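Local coordinates for haloacid dehalogenase/epoxide hydrolase family (Corynebacterium glutamicum ATCC 13032, PDB 2PR7), which is an uncharacterised member of the haloacid dehalogenase-like hydrolase family that probably catalyses hydrolysis at a metal-dependent active site, here occupied by calcium, at residues V72-E76 against D98-N103; V61-L65 against A82-I87. Residue numbers count along the deposited sequence, not the author numbering.

Interaction 1. Residues V72-E76 against D98-N103. With CA (calcium ion), chain C.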
ATOM      1  N   VAL A  72      -7.373 -11.933   9.171  1.00 24.28           N
ATOM      2  CA  VAL A  72      -7.704 -12.165   7.744  1.00 22.61           C
ATOM      3  C   VAL A  72      -6.472 -11.822   6.942  1.00 22.59           C
ATOM      4  O   VAL A  72      -5.620 -11.072   7.421  1.00 21.01           O
ATOM      5  CB  VAL A  72      -8.900 -11.301   7.272  1.00 21.42           C
ATOM      6  CG1 VAL A  72     -10.173 -11.754   7.956  1.00 28.69           C
ATOM      7  CG2 VAL A  72      -8.648  -9.806   7.512  1.00 22.03           C
ATOM      8  N   GLU A  73      -6.348 -12.378   5.739  1.00 24.50           N
ATOM      9  CA  GLU A  73      -5.185 -12.141   4.930  1.00 24.22           C
ATOM     10  C   GLU A  73      -5.561 -11.859   3.470  1.00 22.72           C
ATOM     11  O   GLU A  73      -6.603 -12.272   2.990  1.00 21.70           O
ATOM     12  CB  GLU A  73      -4.210 -13.311   4.991  1.00 24.93           C
ATOM     13  CG  GLU A  73      -4.759 -14.621   4.542  1.00 29.69           C
ATOM     14  CD  GLU A  73      -3.823 -15.793   4.897  1.00 32.75           C
ATOM     15  OE1 GLU A  73      -2.784 -15.595   5.565  1.00 37.64           O
ATOM     16  OE2 GLU A  73      -4.152 -16.931   4.509  1.00 55.73           O
ATOM     17  N   LYS A  74      -4.687 -11.164   2.770  1.00 20.68           N
ATOM     18  CA  LYS A  74      -4.843 -11.008   1.335  1.00 20.13           C
ATOM     19  C   LYS A  74      -4.731 -12.411   0.774  1.00 20.62           C
ATOM     20  O   LYS A  74      -3.907 -13.178   1.252  1.00 21.00           O
ATOM     21  CB  LYS A  74      -3.718 -10.132   0.781  1.00 21.18           C
ATOM     22  CG  LYS A  74      -3.691  -8.715   1.365  1.00 18.18           C
ATOM     23  CD  LYS A  74      -2.511  -7.909   0.841  1.00 20.12           C
ATOM     24  CE  LYS A  74      -1.146  -8.378   1.337  1.00 19.30           C
ATOM     25  NZ  LYS A  74      -0.012  -7.625   0.853  1.00 20.87           N
ATOM     26  N   PRO A  75      -5.471 -12.726  -0.291  1.00 20.28           N
ATOM     27  CA  PRO A  75      -6.368 -11.871  -1.087  1.00 21.47           C
ATOM     28  C   PRO A  75      -7.832 -11.743  -0.641  0.60 23.51           C
ATOM     29  O   PRO A  75      -8.651 -11.226  -1.395  0.60 25.71           O
ATOM     30  CB  PRO A  75      -6.258 -12.494  -2.489  1.00 22.47           C
ATOM     31  CG  PRO A  75      -6.141 -13.949  -2.177  1.00 23.17           C
ATOM     32  CD  PRO A  75      -5.265 -14.024  -0.952  1.00 23.25           C
ATOM     33  N   GLU A  76      -8.146 -12.134   0.588  1.00 22.31           N
ATOM     34  CA  GLU A  76      -9.536 -12.093   1.072  1.00 24.65           C
ATOM     35  C   GLU A  76     -10.076 -10.689   1.026  1.00 22.01           C
ATOM     36  O   GLU A  76      -9.371  -9.738   1.424  1.00 19.89           O
ATOM     37  CB  GLU A  76      -9.649 -12.578   2.515  1.00 24.01           C
ATOM     38  CG  GLU A  76      -9.154 -13.992   2.747  1.00 25.77           C
ATOM     39  CD  GLU A  76      -9.398 -14.444   4.163  1.00 32.68           C
ATOM     40  OE1 GLU A  76     -10.414 -15.134   4.377  1.00 43.55           O
ATOM     41  OE2 GLU A  76      -8.606 -14.099   5.062  1.00 33.70           O
ATOM     42  N   ASP A  98       1.024  -4.346  -4.992  1.00 17.90           N
ATOM     43  CA  ASP A  98       1.451  -5.595  -4.372  1.00 18.43           C
ATOM     44  C   ASP A  98       2.261  -6.388  -5.391  1.00 19.67           C
ATOM     45  O   ASP A  98       1.962  -6.375  -6.607  1.00 19.38           O
ATOM     46  CB  ASP A  98       0.201  -6.382  -3.945  1.00 18.99           C
ATOM     47  CG  ASP A  98       0.461  -7.465  -2.877  1.00 22.11           C
ATOM     48  OD1 ASP A  98       1.199  -8.430  -3.142  1.00 23.40           O
ATOM     49  OD2 ASP A  98      -0.169  -7.393  -1.813  1.00 23.08           O
ATOM     50  N   ASP A  99       3.259  -7.109  -4.899  1.00 17.60           N
ATOM     51  CA  ASP A  99       4.116  -7.921  -5.767  1.00 19.12           C
ATOM     52  C   ASP A  99       3.536  -9.328  -6.048  1.00 17.79           C
ATOM     53  O   ASP A  99       4.141 -10.106  -6.766  1.00 18.56           O
ATOM     54  CB  ASP A  99       5.542  -8.039  -5.213  1.00 21.46           C
ATOM     55  CG  ASP A  99       5.598  -8.795  -3.915  1.00 26.11           C
ATOM     56  OD1 ASP A  99       4.725  -8.547  -3.097  1.00 27.65           O
ATOM     57  OD2 ASP A  99       6.475  -9.648  -3.724  1.00 31.33           O
ATOM     58  N   SER A 100       2.370  -9.631  -5.487  1.00 18.80           N
ATOM     59  CA  SER A 100       1.674 -10.888  -5.725  0.50 18.48           C
ATOM     60  C   SER A 100       0.517 -10.681  -6.684  1.00 19.51           C
ATOM     61  O   SER A 100      -0.447  -9.960  -6.361  1.00 18.74           O
ATOM     62  CB  SER A 100       1.122 -11.489  -4.449  0.50 19.63           C
ATOM     63  OG  SER A 100       0.172 -12.479  -4.756  0.50 18.00           O
ATOM     64  N   ILE A 101       0.590 -11.346  -7.839  1.00 18.40           N
ATOM     65  CA  ILE A 101      -0.470 -11.207  -8.829  0.50 19.20           C
ATOM     66  C   ILE A 101      -1.815 -11.672  -8.273  1.00 17.82           C
ATOM     67  O   ILE A 101      -2.833 -11.035  -8.554  1.00 20.96           O
ATOM     68  CB  ILE A 101      -0.133 -11.878 -10.179  0.50 20.52           C
ATOM     69  CG1 ILE A 101      -1.134 -11.412 -11.250  0.50 17.73           C
ATOM     70  CG2 ILE A 101      -0.089 -13.388 -10.022  0.50 22.76           C
ATOM     71  CD1 ILE A 101      -1.180  -9.879 -11.447  0.50 23.31           C
ATOM     72  N   LEU A 102      -1.824 -12.725  -7.471  1.00 18.37           N
ATOM     73  CA  LEU A 102      -3.010 -13.188  -6.821  1.00 21.19           C
ATOM     74  C   LEU A 102      -3.635 -12.130  -5.890  1.00 18.56           C
ATOM     75  O   LEU A 102      -4.893 -12.014  -5.838  1.00 18.72           O
ATOM     76  CB  LEU A 102      -2.687 -14.485  -6.060  1.00 20.57           C
ATOM     77  CG  LEU A 102      -2.442 -15.673  -7.025  1.00 28.75           C
ATOM     78  CD1 LEU A 102      -2.199 -16.952  -6.240  1.00 29.78           C
ATOM     79  CD2 LEU A 102      -3.625 -15.851  -7.984  1.00 27.74           C
ATOM     80  N   ASN A 103      -2.789 -11.381  -5.185  1.00 20.57           N
ATOM     81  CA  ASN A 103      -3.308 -10.307  -4.331  1.00 16.33           C
ATOM     82  C   ASN A 103      -3.880  -9.165  -5.179  1.00 19.06           C
ATOM     83  O   ASN A 103      -4.968  -8.662  -4.896  1.00 19.76           O
ATOM     84  CB  ASN A 103      -2.264  -9.790  -3.402  1.00 19.14           C
ATOM     85  CG  ASN A 103      -1.941 -10.757  -2.298  1.00 19.27           C
ATOM     86  OD1 ASN A 103      -2.630 -11.734  -2.078  1.00 22.00           O
ATOM     87  ND2 ASN A 103      -0.870 -10.481  -1.604  1.00 19.94           N
TER
HETATM   88 CA    CA C 137       4.647  -8.989  -0.768  0.50 24.46          CA
HETATM   89  O   HOH W   1       2.731 -10.056  -1.821  1.00 24.69           O
HETATM   90  O   HOH W   2       6.458 -11.004  -0.883  1.00 49.87           O
HETATM   91  O   HOH W   3       4.786 -10.961   0.667  1.00 41.47           O
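Lys74 and the Asp98-Asp99 loop meet beside the bound calcium, probably at the active site, in an arrangement consistent with motifs III and IV of haloacid dehalogenase (HAD) proteins. The CA-to-CB bond of Lys74 points toward 98-103; its NZ forms a salt bridge with Asp98 OD2 at 2.7 Å and also donates to Leu40 O. The other carboxylate oxygen, Asp98 OD1, takes Ser100 N at 2.9 Å, an Asx turn, and accepts from a water at 2.6 Å that is itself a calcium ligand; Asp99 OD1 binds the ion directly at 2.4 Å, with Asp8 OD2, Ala10 O and two more waters completing the site. Asn103 ND2 also donates to Asp98 OD2 (3.2 Å). A cis peptide precedes Pro75, whose CB packs 3.6 Å from Leu102 O, while Lys74 CB lies 3.5 Å from Asn103 OD1. Asp98 is thus a second-shell carboxylate, joined to the metal through water, and its pairing with Lys74 couples the lysine's positive charge to the calcium site.

Interaction 2. Residues V61-L65 against A82-I87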
ATOM      1  N   VAL A  61       3.437   6.348   6.644  1.00 24.82           N
ATOM      2  CA  VAL A  61       2.105   5.992   6.207  1.00 22.61           C
ATOM      3  C   VAL A  61       1.124   6.307   7.332  1.00 20.67           C
ATOM      4  O   VAL A  61       1.519   6.442   8.517  1.00 24.23           O
ATOM      5  CB  VAL A  61       2.049   4.492   5.772  1.00 21.14           C
ATOM      6  CG1 VAL A  61       3.063   4.265   4.659  1.00 22.80           C
ATOM      7  CG2 VAL A  61       2.365   3.567   6.935  1.00 20.90           C
ATOM      8  N   ASP A  62      -0.157   6.346   6.966  1.00 22.32           N
ATOM      9  CA  ASP A  62      -1.239   6.599   7.919  1.00 21.40           C
ATOM     10  C   ASP A  62      -1.480   5.405   8.831  1.00 22.15           C
ATOM     11  O   ASP A  62      -1.707   5.581  10.040  1.00 20.93           O
ATOM     12  CB  ASP A  62      -2.542   6.951   7.218  1.00 20.15           C
ATOM     13  CG  ASP A  62      -2.472   8.291   6.542  1.00 26.81           C
ATOM     14  OD1 ASP A  62      -2.082   9.281   7.203  1.00 29.18           O
ATOM     15  OD2 ASP A  62      -2.796   8.359   5.351  1.00 27.17           O
ATOM     16  N   LYS A  63      -1.433   4.191   8.260  1.00 19.02           N
ATOM     17  CA  LYS A  63      -1.745   3.012   9.030  1.00 20.18           C
ATOM     18  C   LYS A  63      -0.958   1.792   8.553  1.00 19.59           C
ATOM     19  O   LYS A  63      -0.712   1.652   7.378  1.00 19.60           O
ATOM     20  CB  LYS A  63      -3.212   2.701   8.885  1.00 21.69           C
ATOM     21  CG  LYS A  63      -4.184   3.800   9.290  1.00 30.25           C
ATOM     22  CD  LYS A  63      -4.349   3.892  10.775  1.00 30.89           C
ATOM     23  CE  LYS A  63      -5.474   4.859  11.112  1.00 43.94           C
ATOM     24  NZ  LYS A  63      -5.405   6.080  10.258  1.00 51.11           N
ATOM     25  N   VAL A  64      -0.686   0.877   9.478  1.00 18.56           N
ATOM     26  CA  VAL A  64      -0.100  -0.408   9.180  1.00 19.19           C
ATOM     27  C   VAL A  64      -1.063  -1.491   9.681  1.00 19.78           C
ATOM     28  O   VAL A  64      -1.455  -1.497  10.868  1.00 20.38           O
ATOM     29  CB  VAL A  64       1.289  -0.535   9.873  1.00 18.24           C
ATOM     30  CG1 VAL A  64       1.775  -1.986   9.886  1.00 19.79           C
ATOM     31  CG2 VAL A  64       2.345   0.374   9.202  1.00 21.63           C
ATOM     32  N   LEU A  65      -1.420  -2.400   8.785  1.00 18.56           N
ATOM     33  CA  LEU A  65      -2.286  -3.543   9.088  1.00 18.98           C
ATOM     34  C   LEU A  65      -1.544  -4.842   8.762  1.00 20.87           C
ATOM     35  O   LEU A  65      -1.017  -4.995   7.653  1.00 19.74           O
ATOM     36  CB  LEU A  65      -3.610  -3.521   8.284  1.00 19.92           C
ATOM     37  CG  LEU A  65      -4.608  -2.424   8.633  1.00 21.82           C
ATOM     38  CD1 LEU A  65      -5.885  -2.612   7.778  1.00 23.79           C
ATOM     39  CD2 LEU A  65      -4.922  -2.421  10.098  1.00 28.29           C
ATOM     40  N   ALA A  82     -10.637  -4.010   5.368  1.00 19.40           N
ATOM     41  CA  ALA A  82     -10.069  -3.491   6.612  1.00 19.98           C
ATOM     42  C   ALA A  82      -9.133  -2.324   6.301  1.00 19.71           C
ATOM     43  O   ALA A  82      -9.084  -1.309   7.013  1.00 20.29           O
ATOM     44  CB  ALA A  82      -9.311  -4.601   7.357  1.00 21.12           C
ATOM     45  N   ALA A  83      -8.363  -2.478   5.217  1.00 19.35           N
ATOM     46  CA  ALA A  83      -7.418  -1.438   4.824  1.00 18.98           C
ATOM     47  C   ALA A  83      -8.154  -0.156   4.407  1.00 17.78           C
ATOM     48  O   ALA A  83      -7.826   0.948   4.873  1.00 20.38           O
ATOM     49  CB  ALA A  83      -6.558  -1.943   3.690  1.00 19.11           C
ATOM     50  N   ALA A  84      -9.212  -0.336   3.604  1.00 20.06           N
ATOM     51  CA  ALA A  84     -10.027   0.777   3.152  1.00 18.81           C
ATOM     52  C   ALA A  84     -10.667   1.458   4.372  1.00 20.29           C
ATOM     53  O   ALA A  84     -10.595   2.700   4.543  1.00 20.10           O
ATOM     54  CB  ALA A  84     -11.076   0.297   2.145  1.00 19.41           C
ATOM     55  N   ASP A  85     -11.298   0.650   5.230  1.00 22.80           N
ATOM     56  CA  ASP A  85     -11.894   1.162   6.480  1.00 23.40           C
ATOM     57  C   ASP A  85     -10.895   1.980   7.312  1.00 21.88           C
ATOM     58  O   ASP A  85     -11.260   3.029   7.859  1.00 22.20           O
ATOM     59  CB  ASP A  85     -12.464   0.011   7.344  1.00 24.92           C
ATOM     60  CG  ASP A  85     -13.710  -0.654   6.731  1.00 24.77           C
ATOM     61  OD1 ASP A  85     -14.276  -0.158   5.739  1.00 26.60           O
ATOM     62  OD2 ASP A  85     -14.128  -1.701   7.255  1.00 29.18           O
ATOM     63  N   ALA A  86      -9.634   1.524   7.374  1.00 21.04           N
ATOM     64  CA  ALA A  86      -8.588   2.171   8.212  1.00 20.47           C
ATOM     65  C   ALA A  86      -8.319   3.631   7.828  1.00 22.48           C
ATOM     66  O   ALA A  86      -7.863   4.427   8.650  1.00 24.82           O
ATOM     67  CB  ALA A  86      -7.253   1.359   8.140  1.00 22.11           C
ATOM     68  N   ILE A  87      -8.555   3.967   6.553  1.00 21.87           N
ATOM     69  CA  ILE A  87      -8.354   5.326   6.054  1.00 22.14           C
ATOM     70  C   ILE A  87      -9.682   5.955   5.629  1.00 24.16           C
ATOM     71  O   ILE A  87      -9.702   6.964   4.900  1.00 24.53           O
ATOM     72  CB  ILE A  87      -7.267   5.392   4.940  1.00 24.56           C
ATOM     73  CG1 ILE A  87      -7.621   4.475   3.765  1.00 21.18           C
ATOM     74  CG2 ILE A  87      -5.930   5.030   5.534  1.00 25.86           C
ATOM     75  CD1 ILE A  87      -6.680   4.640   2.548  1.00 23.00           C
TER
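Apolar packing carries most of this contact between strand 63-65 and helix 82-86. Leu65 points toward the helix and, of the strand-side residues, loses the largest area to it, 65 Å². Leu65 CD1 is the meeting point: it lies 4.0 Å from Ala82 CB, 4.2 Å from Ala83 CB and 4.2 Å from Ala86 CB, and comes within 3.5 Å of Ala83 CA. Such small side chains let the leucine methyl approach the helix backbone itself. Toward the helix's C-terminal end, Ile87 CG2 takes over, 4.2 Å from Asp62 CB and 4.3 Å from Lys63 CG, and Lys63 CG also packs 4.1 Å from Ala86 CB.

The polar component is slight. Lys63 NZ donates a weak hydrogen bond to Ala86 O at 3.4 Å, and Asp62 directs its OD2 to the backbone N of Thr37 in the neighbouring strand.

In orientation, the axes approach to 9.4 Å and their N-to-C directions differ by 160°, so the helix runs nearly antiparallel to the strand. Val64 points away, as expected from side-chain alternation between Lys63 and Leu65. Strand 63-66 is an outermost strand of the parallel sheet, and its backbone pairs with strand 36-41. A helix laid antiparallel over a parallel sheet is the layered packing of the Rossmann-like α/β core of HAD proteins.

In the fold
From the N terminus, the chain reaches Val61-Leu65, on edge strand 63-66, passes through helix 67-70 into the loop holding Val72-Glu76, then follows helix 77-86 to Ala82-Ile87 and strand 94-98 to Asp98-Asn103. Interaction 2 closes its loop with 16 intervening residues and interaction 1 with 21; because the segments alternate, the two loops cross rather than nest. Helix 77-86 follows directly on the loop of interaction 1 and carries most of the helical side of interaction 2. One contact thus lays this helix over the face of the sheet at its edge strand 63-66, while the other joins the loop before it to the calcium site. Their centres are 15 Å apart and their nearest atoms about 5 Å, without touching.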